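Local structure of aspartate aminotransferase (Leishmania major, 4H51) at residues K127-V132 against E256-Q261; P148-V153 against V192-Q197; H223-F228 against L277-K282. The protein probably catalyses transfer of an amino group from L-aspartate to 2-oxoglutarate, as a homodimeric enzyme that uses pyridoxal 5'-phosphate as its cofactor. All coordinates share one frame; numbering follows the deposited sequence.

Contact 1: residues K127-V132 against E256-Q261; sequences KLLTRV and EVLLAQ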
loop_
_atom_site.group_PDB
_atom_site.type_symbol
_atom_site.label_atom_id
_atom_site.label_comp_id
_atom_site.label_asym_id
_atom_site.label_seq_id
_atom_site.Cartn_x
_atom_site.Cartn_y
_atom_site.Cartn_z
ATOM N N LYS B 127 3.904 -7.334 11.495
ATOM C CA LYS B 127 5.179 -7.845 10.973
ATOM C C LYS B 127 6.369 -7.372 11.765
ATOM O O LYS B 127 7.265 -8.140 12.089
ATOM C CB LYS B 127 5.349 -7.469 9.479
ATOM C CG LYS B 127 4.327 -8.171 8.597
ATOM C CD LYS B 127 4.463 -7.896 7.097
ATOM C CE LYS B 127 3.083 -7.973 6.440
ATOM N NZ LYS B 127 3.073 -8.169 4.954
ATOM N N LEU B 128 6.405 -6.096 12.101
ATOM C CA LEU B 128 7.521 -5.587 12.905
ATOM C C LEU B 128 7.692 -6.383 14.228
ATOM O O LEU B 128 8.810 -6.657 14.687
ATOM C CB LEU B 128 7.297 -4.105 13.217
ATOM C CG LEU B 128 8.298 -3.394 14.140
ATOM C CD1 LEU B 128 9.702 -3.327 13.529
ATOM C CD2 LEU B 128 7.797 -1.985 14.434
ATOM N N LEU B 129 6.567 -6.713 14.837
ATOM C CA LEU B 129 6.543 -7.372 16.159
ATOM C C LEU B 129 7.115 -8.791 16.073
ATOM O O LEU B 129 7.618 -9.306 17.069
ATOM C CB LEU B 129 5.124 -7.384 16.712
ATOM C CG LEU B 129 4.677 -6.037 17.296
ATOM C CD1 LEU B 129 3.208 -5.995 17.611
ATOM C CD2 LEU B 129 5.454 -5.565 18.507
ATOM N N THR B 130 7.031 -9.419 14.903
ATOM C CA THR B 130 7.653 -10.736 14.700
ATOM C C THR B 130 9.182 -10.647 14.779
ATOM O O THR B 130 9.842 -11.683 14.882
ATOM C CB THR B 130 7.220 -11.423 13.385
ATOM O OG1 THR B 130 7.843 -10.798 12.241
ATOM C CG2 THR B 130 5.698 -11.400 13.244
ATOM N N ARG B 131 9.749 -9.438 14.748
ATOM C CA ARG B 131 11.198 -9.265 14.934
ATOM C C ARG B 131 11.639 -9.064 16.387
ATOM O O ARG B 131 12.838 -9.015 16.652
ATOM C CB ARG B 131 11.716 -8.110 14.082
ATOM C CG ARG B 131 11.297 -8.154 12.610
ATOM C CD ARG B 131 11.830 -9.410 11.970
ATOM N NE ARG B 131 11.321 -9.575 10.628
ATOM C CZ ARG B 131 11.895 -9.050 9.557
ATOM N NH1 ARG B 131 13.023 -8.330 9.669
ATOM N NH2 ARG B 131 11.345 -9.272 8.372
ATOM N N VAL B 132 10.664 -8.907 17.292
ATOM C CA VAL B 132 10.890 -8.610 18.718
ATOM C C VAL B 132 10.337 -9.777 19.567
ATOM O O VAL B 132 10.834 -10.050 20.652
ATOM C CB VAL B 132 10.188 -7.281 19.124
ATOM C CG1 VAL B 132 10.821 -6.695 20.361
ATOM C CG2 VAL B 132 10.258 -6.270 18.001
ATOM N N GLU B 256 5.566 1.065 26.205
ATOM C CA GLU B 256 6.058 1.229 24.840
ATOM C C GLU B 256 4.954 0.996 23.814
ATOM O O GLU B 256 4.897 -0.066 23.171
ATOM C CB GLU B 256 7.254 0.319 24.600
ATOM C CG GLU B 256 8.478 0.870 25.318
ATOM C CD GLU B 256 9.681 -0.031 25.205
ATOM O OE1 GLU B 256 9.501 -1.267 25.086
ATOM O OE2 GLU B 256 10.804 0.485 25.261
ATOM N N VAL B 257 4.098 1.987 23.681
ATOM C CA VAL B 257 2.938 1.883 22.817
ATOM C C VAL B 257 3.342 1.785 21.346
ATOM O O VAL B 257 4.056 2.636 20.834
ATOM C CB VAL B 257 2.066 3.121 23.008
ATOM C CG1 VAL B 257 0.942 3.133 21.987
ATOM C CG2 VAL B 257 1.571 3.180 24.452
ATOM N N LEU B 258 2.868 0.732 20.677
ATOM C CA LEU B 258 2.838 0.652 19.254
ATOM C C LEU B 258 1.403 1.053 18.858
ATOM O O LEU B 258 0.423 0.581 19.474
ATOM C CB LEU B 258 3.125 -0.760 18.779
ATOM C CG LEU B 258 3.362 -1.017 17.277
ATOM C CD1 LEU B 258 4.592 -0.276 16.809
ATOM C CD2 LEU B 258 3.489 -2.525 16.946
ATOM N N LEU B 259 1.291 1.925 17.869
ATOM C CA LEU B 259 -0.019 2.492 17.470
ATOM C C LEU B 259 -0.179 2.598 15.941
ATOM O O LEU B 259 0.697 3.109 15.237
ATOM C CB LEU B 259 -0.291 3.842 18.183
ATOM C CG LEU B 259 -1.724 4.427 18.114
ATOM C CD1 LEU B 259 -2.142 5.112 19.419
ATOM C CD2 LEU B 259 -1.764 5.372 16.931
ATOM N N ALA B 260 -1.337 2.089 15.467
ATOM C CA ALA B 260 -1.802 2.108 14.078
ATOM C C ALA B 260 -2.877 3.163 13.934
ATOM O O ALA B 260 -3.948 3.064 14.554
ATOM C CB ALA B 260 -2.394 0.749 13.691
ATOM N N GLN B 261 -2.615 4.179 13.136
ATOM C CA GLN B 261 -3.511 5.323 13.001
ATOM C C GLN B 261 -4.086 5.411 11.598
ATOM O O GLN B 261 -3.363 5.225 10.614
ATOM C CB GLN B 261 -2.693 6.568 13.316
ATOM C CG GLN B 261 -3.358 7.889 13.137
ATOM C CD GLN B 261 -2.403 9.023 13.435
ATOM O OE1 GLN B 261 -1.349 9.130 12.788
ATOM N NE2 GLN B 261 -2.796 9.921 14.369
#
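Leu258 meets Leu128 and Leu129 across a wholly apolar junction, three buried leucines joining the C-terminal part of helix 117-129 to an inner strand of the sheet. Along the strand segment, the contact is made at Leu258. Its CG stands anti to the backbone N (chi1 -170°), a setting that carries the branched end out from the sheet toward the helix. CD2 does most of the touching: it lies 3.5 Å from Leu129 CD1. The same methyl is 3.7 Å from Leu129 CG and, at 3.9 Å, also reaches Leu129 CD2, so it presses into the fork of the opposing leucine, the two side chains approaching tip to tip. The other branch, Leu258 CD1, turns to Leu128 and rests more loosely at 4.3 Å from its CD2. Two successive helix residues thus share one strand side chain, a branch for each, while the backbones stay well apart, with 9.4 Å between the CA atoms of Leu129 and Leu258. Beyond Leu258 the side chains alternate across the sheet, and Leu259 and Gln261 pack on helix 90-101 instead. On the helix side, Thr130 OG1 bonds back to Lys127 O at 2.7 Å, in the carbonyl plane and on a lone pair. Trp21 of the second subunit packs on Leu129, bringing the dimer partner to the border of this core. A mainly parallel mixed sheet in which one inner strand, 274-280, runs antiparallel to both its neighbours, with strand 258-262 beside it leading to the cofactor-bearing Lys265, marks the large domain of fold-type I pyridoxal-phosphate enzymes.

Contact 2: residues P148-V153 against V192-Q197; sequences PNHYGV and VFILHQ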
loop_
_atom_site.group_PDB
_atom_site.type_symbol
_atom_site.label_atom_id
_atom_site.label_comp_id
_atom_site.label_asym_id
_atom_site.label_seq_id
_atom_site.Cartn_x
_atom_site.Cartn_y
_atom_site.Cartn_z
ATOM N N PRO B 148 -13.473 -7.622 11.884
ATOM C CA PRO B 148 -13.271 -8.905 11.266
ATOM C C PRO B 148 -11.940 -9.035 10.595
ATOM O O PRO B 148 -11.403 -10.121 10.588
ATOM C CB PRO B 148 -14.397 -8.979 10.243
ATOM C CG PRO B 148 -15.496 -8.206 10.870
ATOM C CD PRO B 148 -14.800 -7.061 11.566
ATOM N N ASN B 149 -11.346 -7.940 10.091
ATOM C CA ASN B 149 -10.077 -8.067 9.411
ATOM C C ASN B 149 -8.855 -8.240 10.323
ATOM O O ASN B 149 -7.804 -8.592 9.842
ATOM C CB ASN B 149 -9.851 -6.853 8.500
ATOM C CG ASN B 149 -8.901 -7.143 7.314
ATOM O OD1 ASN B 149 -8.902 -8.258 6.803
ATOM N ND2 ASN B 149 -8.170 -6.101 6.809
ATOM N N HIS B 150 -8.948 -8.002 11.635
ATOM C CA HIS B 150 -7.772 -8.194 12.528
ATOM C C HIS B 150 -7.173 -9.571 12.379
ATOM O O HIS B 150 -5.968 -9.715 12.287
ATOM C CB HIS B 150 -8.101 -7.972 14.024
ATOM C CG HIS B 150 -8.019 -6.526 14.486
ATOM N ND1 HIS B 150 -8.723 -6.051 15.567
ATOM C CD2 HIS B 150 -7.308 -5.438 13.987
ATOM C CE1 HIS B 150 -8.451 -4.757 15.728
ATOM N NE2 HIS B 150 -7.614 -4.376 14.755
ATOM N N TYR B 151 -8.023 -10.603 12.418
ATOM C CA TYR B 151 -7.554 -11.994 12.408
ATOM C C TYR B 151 -6.682 -12.317 11.181
ATOM O O TYR B 151 -5.524 -12.819 11.278
ATOM C CB TYR B 151 -8.781 -12.965 12.572
ATOM C CG TYR B 151 -8.351 -14.359 12.995
ATOM C CD1 TYR B 151 -7.892 -15.294 12.022
ATOM C CD2 TYR B 151 -8.307 -14.725 14.344
ATOM C CE1 TYR B 151 -7.439 -16.579 12.388
ATOM C CE2 TYR B 151 -7.830 -15.994 14.713
ATOM C CZ TYR B 151 -7.412 -16.919 13.743
ATOM O OH TYR B 151 -6.950 -18.177 14.125
ATOM N N GLY B 152 -7.207 -11.984 10.010
ATOM C CA GLY B 152 -6.504 -12.254 8.765
ATOM C C GLY B 152 -5.222 -11.478 8.641
ATOM O O GLY B 152 -4.216 -11.988 8.165
ATOM N N VAL B 153 -5.255 -10.218 9.057
ATOM C CA VAL B 153 -4.072 -9.386 9.022
ATOM C C VAL B 153 -2.984 -9.973 9.888
ATOM O O VAL B 153 -1.840 -10.117 9.481
ATOM C CB VAL B 153 -4.377 -7.904 9.430
ATOM C CG1 VAL B 153 -3.092 -7.131 9.547
ATOM C CG2 VAL B 153 -5.312 -7.274 8.390
ATOM N N VAL B 192 1.323 -10.129 23.242
ATOM C CA VAL B 192 0.907 -8.952 22.497
ATOM C C VAL B 192 -0.603 -8.761 22.583
ATOM O O VAL B 192 -1.342 -9.731 22.376
ATOM C CB VAL B 192 1.299 -9.062 21.034
ATOM C CG1 VAL B 192 0.945 -7.742 20.321
ATOM C CG2 VAL B 192 2.789 -9.329 20.898
ATOM N N PHE B 193 -1.065 -7.550 22.906
ATOM C CA PHE B 193 -2.493 -7.249 22.954
ATOM C C PHE B 193 -2.818 -6.142 21.982
ATOM O O PHE B 193 -2.276 -5.025 22.104
ATOM C CB PHE B 193 -2.927 -6.819 24.339
ATOM C CG PHE B 193 -3.102 -7.960 25.282
ATOM C CD1 PHE B 193 -1.990 -8.621 25.797
ATOM C CD2 PHE B 193 -4.355 -8.442 25.570
ATOM C CE1 PHE B 193 -2.150 -9.699 26.640
ATOM C CE2 PHE B 193 -4.508 -9.518 26.400
ATOM C CZ PHE B 193 -3.390 -10.171 26.916
ATOM N N ILE B 194 -3.723 -6.440 21.046
ATOM C CA ILE B 194 -4.312 -5.411 20.167
ATOM C C ILE B 194 -5.551 -4.843 20.855
ATOM O O ILE B 194 -6.541 -5.536 21.039
ATOM C CB ILE B 194 -4.603 -5.965 18.783
ATOM C CG1 ILE B 194 -3.298 -6.442 18.132
ATOM C CG2 ILE B 194 -5.324 -4.924 17.908
ATOM C CD1 ILE B 194 -3.451 -6.930 16.701
ATOM N N LEU B 195 -5.453 -3.557 21.212
ATOM C CA LEU B 195 -6.496 -2.762 21.853
ATOM C C LEU B 195 -7.055 -1.676 20.953
ATOM O O LEU B 195 -6.322 -0.974 20.306
ATOM C CB LEU B 195 -5.917 -2.119 23.085
ATOM C CG LEU B 195 -5.242 -3.092 24.087
ATOM C CD1 LEU B 195 -4.675 -2.246 25.198
ATOM C CD2 LEU B 195 -6.257 -4.153 24.627
ATOM N N HIS B 196 -8.384 -1.521 20.931
ATOM C CA HIS B 196 -9.000 -0.426 20.218
ATOM C C HIS B 196 -8.892 0.789 21.073
ATOM O O HIS B 196 -9.421 0.801 22.211
ATOM C CB HIS B 196 -10.481 -0.708 19.955
ATOM C CG HIS B 196 -10.747 -1.951 19.120
ATOM N ND1 HIS B 196 -11.414 -1.906 17.939
ATOM C CD2 HIS B 196 -10.403 -3.268 19.316
ATOM C CE1 HIS B 196 -11.522 -3.163 17.447
ATOM N NE2 HIS B 196 -10.892 -3.991 18.271
ATOM N N GLN B 197 -8.257 1.827 20.509
ATOM C CA GLN B 197 -7.926 3.041 21.229
ATOM C C GLN B 197 -9.184 3.798 21.687
ATOM O O GLN B 197 -9.233 4.287 22.819
ATOM C CB GLN B 197 -6.996 3.914 20.365
ATOM C CG GLN B 197 -6.088 4.833 21.149
ATOM C CD GLN B 197 -6.776 6.081 21.686
ATOM O OE1 GLN B 197 -6.440 6.570 22.757
ATOM N NE2 GLN B 197 -7.657 6.632 20.914
#
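The imidazole of His150 has Ile194 over one face and His196 at its edge. Ile194 CG2 sits 4.1 Å from the ring centroid and 23° off the normal, a CH-pi contact displaced toward the CE1 and NE2 rim. At the edge, close to the ring plane, comes NE2 of His196. The two imidazoles form an offset edge-to-face pair, the edge of His150 directed at the face of His196, with planes at 71° and centroids 5.3 Å apart. The setting is a helix laid on the parallel part of the aminotransferase sheet: helix 148-156 is the crossover of the beta-alpha-beta unit that joins strands 140-144 and 162-169, and His150 extends from it past strand 140-144 to strand 192-196. Ile194 and His150 slide past one another in opposite directions. The methyl CG2 faces the ring because this branch is anti to the backbone N while CG1 stands beside that nitrogen (chi1 -61°). His196 does not leave its backbone pointing at the helix, but its ring comes round to bring NE2 near His150.

Polar partners from elsewhere in the chain hold three of the ring nitrogens. Thr146, just before the helix, bonds through OG1 to His150 ND1 and also to His196 NE2, linking two nitrogens that are themselves 4.0 Å apart. His150 NE2 bonds to Asp229 OD2 on strand 225-230; in related aminotransferases an aspartate at this position holds the pyridine nitrogen of the cofactor, so His150 is probably a second-shell residue that positions Asp229. Bonds at both nitrogens, with the methyl over one face, fix the rotation of the His150 ring. The closest approach between the two segments is that of His150 CE1 to His196 NE2, at 3.6 Å.

Contact 3: residues H223-F228 against L277-K282; sequences HHQVFF and LSLLLK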
loop_
_atom_site.group_PDB
_atom_site.type_symbol
_atom_site.label_atom_id
_atom_site.label_comp_id
_atom_site.label_asym_id
_atom_site.label_seq_id
_atom_site.Cartn_x
_atom_site.Cartn_y
_atom_site.Cartn_z
ATOM N N HIS B 223 4.228 -7.170 31.621
ATOM C CA HIS B 223 5.212 -6.850 30.581
ATOM C C HIS B 223 4.704 -7.202 29.212
ATOM O O HIS B 223 5.458 -7.637 28.322
ATOM C CB HIS B 223 6.526 -7.553 30.865
ATOM C CG HIS B 223 6.932 -7.504 32.333
ATOM N ND1 HIS B 223 7.556 -6.443 32.877
ATOM C CD2 HIS B 223 6.713 -8.406 33.364
ATOM C CE1 HIS B 223 7.788 -6.671 34.180
ATOM N NE2 HIS B 223 7.255 -7.868 34.498
ATOM N N HIS B 224 3.409 -6.989 29.008
ATOM C CA HIS B 224 2.815 -7.182 27.687
ATOM C C HIS B 224 3.163 -6.080 26.735
ATOM O O HIS B 224 3.364 -4.918 27.123
ATOM C CB HIS B 224 1.294 -7.280 27.795
ATOM C CG HIS B 224 0.785 -8.496 28.545
ATOM N ND1 HIS B 224 1.303 -9.709 28.371
ATOM C CD2 HIS B 224 -0.338 -8.653 29.387
ATOM C CE1 HIS B 224 0.589 -10.610 29.102
ATOM N NE2 HIS B 224 -0.429 -9.949 29.712
ATOM N N GLN B 225 3.211 -6.420 25.454
ATOM C CA GLN B 225 3.257 -5.395 24.403
ATOM C C GLN B 225 1.860 -4.913 24.095
ATOM O O GLN B 225 0.949 -5.719 23.744
ATOM C CB GLN B 225 3.869 -5.942 23.121
ATOM C CG GLN B 225 3.893 -4.949 21.952
ATOM C CD GLN B 225 4.868 -3.809 22.157
ATOM O OE1 GLN B 225 6.043 -4.027 22.528
ATOM N NE2 GLN B 225 4.392 -2.564 21.960
ATOM N N VAL B 226 1.692 -3.601 24.159
ATOM C CA VAL B 226 0.416 -2.974 23.715
ATOM C C VAL B 226 0.519 -2.492 22.268
ATOM O O VAL B 226 1.423 -1.725 21.909
ATOM C CB VAL B 226 0.011 -1.806 24.648
ATOM C CG1 VAL B 226 -1.187 -1.051 24.116
ATOM C CG2 VAL B 226 -0.276 -2.300 26.083
ATOM N N PHE B 227 -0.459 -2.872 21.461
ATOM C CA PHE B 227 -0.633 -2.393 20.080
ATOM C C PHE B 227 -2.027 -1.773 19.949
ATOM O O PHE B 227 -3.019 -2.467 19.871
ATOM C CB PHE B 227 -0.453 -3.562 19.104
ATOM C CG PHE B 227 -0.341 -3.197 17.651
ATOM C CD1 PHE B 227 -0.285 -1.909 17.219
ATOM C CD2 PHE B 227 -0.243 -4.221 16.705
ATOM C CE1 PHE B 227 -0.144 -1.584 15.877
ATOM C CE2 PHE B 227 -0.093 -3.931 15.367
ATOM C CZ PHE B 227 -0.039 -2.604 14.937
ATOM N N PHE B 228 -2.095 -0.452 19.934
ATOM C CA PHE B 228 -3.347 0.275 19.762
ATOM C C PHE B 228 -3.721 0.357 18.297
ATOM O O PHE B 228 -2.896 0.678 17.438
ATOM C CB PHE B 228 -3.268 1.698 20.344
ATOM C CG PHE B 228 -3.510 1.785 21.825
ATOM C CD1 PHE B 228 -4.764 1.469 22.353
ATOM C CD2 PHE B 228 -2.528 2.260 22.694
ATOM C CE1 PHE B 228 -4.994 1.593 23.719
ATOM C CE2 PHE B 228 -2.747 2.366 24.035
ATOM C CZ PHE B 228 -3.996 1.994 24.559
ATOM N N LEU B 277 2.222 4.318 11.474
ATOM C CA LEU B 277 2.574 3.361 12.533
ATOM C C LEU B 277 3.650 4.006 13.370
ATOM O O LEU B 277 4.637 4.535 12.832
ATOM C CB LEU B 277 3.118 2.029 11.940
ATOM C CG LEU B 277 3.637 1.031 12.988
ATOM C CD1 LEU B 277 2.508 0.340 13.779
ATOM C CD2 LEU B 277 4.477 -0.011 12.250
ATOM N N SER B 278 3.479 3.972 14.691
ATOM C CA SER B 278 4.382 4.631 15.590
ATOM C C SER B 278 4.661 3.746 16.842
ATOM O O SER B 278 3.808 2.974 17.278
ATOM C CB SER B 278 3.858 6.011 15.969
ATOM O OG SER B 278 2.726 5.930 16.765
ATOM N N LEU B 279 5.885 3.861 17.340
ATOM C CA LEU B 279 6.332 3.225 18.560
ATOM C C LEU B 279 6.962 4.265 19.478
ATOM O O LEU B 279 7.835 5.018 19.060
ATOM C CB LEU B 279 7.414 2.176 18.277
ATOM C CG LEU B 279 8.016 1.381 19.453
ATOM C CD1 LEU B 279 6.986 0.534 20.185
ATOM C CD2 LEU B 279 9.151 0.493 18.996
ATOM N N LEU B 280 6.555 4.229 20.730
ATOM C CA LEU B 280 7.235 4.924 21.800
ATOM C C LEU B 280 8.304 4.032 22.374
ATOM O O LEU B 280 7.988 2.939 22.854
ATOM C CB LEU B 280 6.257 5.194 22.942
ATOM C CG LEU B 280 5.059 6.071 22.600
ATOM C CD1 LEU B 280 4.206 6.315 23.866
ATOM C CD2 LEU B 280 5.516 7.376 21.969
ATOM N N LEU B 281 9.550 4.489 22.407
ATOM C CA LEU B 281 10.590 3.597 22.874
ATOM C C LEU B 281 11.388 4.164 24.066
ATOM O O LEU B 281 11.986 5.250 24.010
ATOM C CB LEU B 281 11.440 3.110 21.677
ATOM C CG LEU B 281 12.343 1.871 21.828
ATOM C CD1 LEU B 281 11.699 0.703 22.567
ATOM C CD2 LEU B 281 12.892 1.376 20.504
ATOM N N LYS B 282 11.319 3.397 25.160
ATOM C CA LYS B 282 12.124 3.576 26.340
ATOM C C LYS B 282 13.528 4.067 25.964
ATOM O O LYS B 282 13.926 5.170 26.361
ATOM C CB LYS B 282 12.200 2.247 27.106
#
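Phe227 and Leu277 both hold CG anti to the backbone N, with chi1 of -169° and 174°, and these settings bring their ends together although neither side chain leaves its backbone pointing at the other strand. The Phe227 ring is turned so that CD1 nearly eclipses CA, which keeps the CD1-CE1 side of the ring on the side of CA. There the methyl CD1 of Leu277 lies 3.9 Å from Phe227 CE1. The neighbouring ring atom, Phe227 CZ, is only a little farther from the same methyl at 4.1 Å. The side chains cross at about a right angle, and one methyl against one corner of the ring makes up the apolar contact.

Two residues away on each strand, Gln225 and Leu279 make a slighter second contact, with Gln225 NE2 4.4 Å from Leu279 CD1. The nitrogen has other partners: it gives a hydrogen bond of 3.1 Å to Val226 O, reaching it from above the carbonyl plane, and another to Glu256 O. The amide oxygen, OE1, bonds to NE1 of Trp21 from the second subunit, whose indole also packs on Leu279. Several bonds therefore hold the buried Gln225 amide and fix its orientation, and the leucine methyl is left to lie against it.

The segments are not adjacent in the sheet. Strand 258-262 runs between them, parallel to 225-230 and antiparallel to 274-280, and the CA atoms of Phe227 and Leu279 remain 9.1 Å apart; the side chains reach across this middle strand on one face of the sheet. Leu258, on the middle strand, lies between them and touches Gln225, Phe227 and Leu277, while helix 117-129 packs over the same face, with Leu129 on Gln225 and Phe227, and Ala121 and Leu124 on Leu277.

In the fold
All three contacts draw on the same mixed sheet, whose strands 274-280, 258-262, 225-230 and 192-196 lie side by side in that order. Contacts 1 and 3 are close companions, their centres about 6 Å apart, and their segments alternate along the chain. The centre of contact 2 is about 12 Å from that of contact 1 and about 14 Å from that of contact 3; both its segments fall between those of contact 1, and it is complete before contact 3 begins. Strand 225-230 joins the two regions, pairing with 192-196 on one side and 258-262 on the other. Distant parts of the sequence thus build one helix-covered sheet, and each contact region also touches the second subunit.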